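Local coordinates for serine protease pet (Escherichia coli, PDB 4OM9), which is a secreted autotransporter enterotoxin that probably acts as a serine protease, presumably cleaving host proteins such as alpha-fodrin, at residues A[67-70]-A[71-75]. Numbering follows the deposited sequence.
Sequences AVTV and AHNAK
The strand that carries Thr69 and Val70 leads directly into a tight turn, which brings His72 and Asn73 back beside them. The chain leaves the extended form at Ala71 and takes helix-like angles from Asn73 to Lys75. A hydrogen bond from Ala74 N to Ala71 O (3.1 Å) closes a beta turn over residues 71-74. Val70 makes the main side-chain contact. Its CG1 methyl lies 3.2 Å from His72 ND1 and 3.5 Å from His72 CE1, meeting the imidazole at an oblique angle. The spacing is tight, and Val70 chi1 (120°) lies far from a staggered position, so the exact placement of this methyl is doubtful. A chi1 of 79° turns the His72 ring back toward the strand, with ND1 and CE1 facing Val70. Asn73 CB rests 3.4 Å from Val70 O. Thr69 OG1, anti to its own N (chi1 -173°), comes within 3.6 Å of Asn73 ND2. The two are not bonded: OG1 is hydrogen-bonded to Ala58 O, and ND2 to Ser208 O. The imidazole of His72 also touches Ser208. The grouping of His72, Asp101 and Ser208 is consistent with the catalytic triad of a chymotrypsin-like protease. Asp101 OD1 accepts a bond from His72 N and a weak one from Ala71 N, while Arg95 NH1 bonds Ala71 O. These bonds hold the turn that carries His72, which would help place the imidazole beside Ser208.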
loop_
_atom_site.group_PDB
_atom_site.type_symbol
_atom_site.label_atom_id
_atom_site.label_comp_id
_atom_site.label_asym_id
_atom_site.label_seq_id
_atom_site.Cartn_x
_atom_site.Cartn_y
_atom_site.Cartn_z
ATOM N N ALA A 67 3.013 -25.388 -25.698
ATOM C CA ALA A 67 3.736 -24.171 -25.995
ATOM C C ALA A 67 3.922 -24.064 -27.506
ATOM O O ALA A 67 3.841 -25.058 -28.242
ATOM C CB ALA A 67 5.065 -24.152 -25.302
ATOM N N VAL A 68 4.198 -22.850 -27.950
ATOM C CA VAL A 68 4.317 -22.534 -29.362
ATOM C C VAL A 68 5.606 -21.768 -29.595
ATOM O O VAL A 68 6.002 -20.917 -28.787
ATOM C CB VAL A 68 3.106 -21.715 -29.851
ATOM C CG1 VAL A 68 3.349 -21.184 -31.222
ATOM C CG2 VAL A 68 1.880 -22.586 -29.894
ATOM N N THR A 69 6.277 -22.091 -30.689
ATOM C CA THR A 69 7.511 -21.434 -31.035
ATOM C C THR A 69 7.726 -21.492 -32.567
ATOM O O THR A 69 6.778 -21.521 -33.349
ATOM C CB THR A 69 8.693 -22.065 -30.261
ATOM O OG1 THR A 69 9.887 -21.312 -30.487
ATOM C CG2 THR A 69 8.917 -23.577 -30.636
ATOM N N VAL A 70 8.968 -21.481 -33.000
ATOM C CA VAL A 70 9.220 -21.584 -34.411
ATOM C C VAL A 70 9.992 -22.886 -34.629
ATOM O O VAL A 70 10.587 -23.406 -33.671
ATOM C CB VAL A 70 9.949 -20.319 -34.912
ATOM C CG1 VAL A 70 11.299 -20.629 -35.511
ATOM C CG2 VAL A 70 9.041 -19.558 -35.836
ATOM N N ALA A 71 9.914 -23.437 -35.845
ATOM C CA ALA A 71 10.431 -24.784 -36.144
ATOM C C ALA A 71 11.951 -24.854 -36.203
ATOM O O ALA A 71 12.543 -25.788 -35.659
ATOM C CB ALA A 71 9.835 -25.320 -37.479
ATOM N N HIS A 72 12.587 -23.880 -36.854
ATOM C CA HIS A 72 14.041 -23.929 -37.018
ATOM C C HIS A 72 14.757 -23.474 -35.745
ATOM O O HIS A 72 15.969 -23.246 -35.747
ATOM C CB HIS A 72 14.490 -23.100 -38.238
ATOM C CG HIS A 72 14.543 -21.618 -38.008
ATOM N ND1 HIS A 72 13.416 -20.828 -37.951
ATOM C CD2 HIS A 72 15.598 -20.778 -37.872
ATOM C CE1 HIS A 72 13.770 -19.565 -37.768
ATOM N NE2 HIS A 72 15.088 -19.510 -37.718
ATOM N N ASN A 73 13.998 -23.357 -34.658
ATOM C CA ASN A 73 14.574 -23.177 -33.332
ATOM C C ASN A 73 15.025 -24.519 -32.758
ATOM O O ASN A 73 15.620 -24.578 -31.681
ATOM C CB ASN A 73 13.577 -22.505 -32.387
ATOM C CG ASN A 73 13.975 -21.080 -32.036
ATOM O OD1 ASN A 73 14.872 -20.504 -32.655
ATOM N ND2 ASN A 73 13.306 -20.503 -31.038
ATOM N N ALA A 74 14.726 -25.594 -33.481
ATOM C CA ALA A 74 15.211 -26.915 -33.115
ATOM C C ALA A 74 16.728 -26.964 -33.257
ATOM O O ALA A 74 17.423 -27.534 -32.417
ATOM C CB ALA A 74 14.556 -27.983 -33.974
ATOM N N LYS A 75 17.230 -26.350 -34.325
ATOM C CA LYS A 75 18.667 -26.271 -34.587
ATOM C C LYS A 75 19.390 -25.428 -33.536
ATOM O O LYS A 75 20.533 -25.713 -33.170
ATOM C CB LYS A 75 18.923 -25.690 -35.979
ATOM C CG LYS A 75 18.074 -26.310 -37.077
ATOM C CD LYS A 75 18.443 -25.761 -38.451
ATOM C CE LYS A 75 18.331 -24.245 -38.498
ATOM N NZ LYS A 75 18.378 -23.724 -39.895
#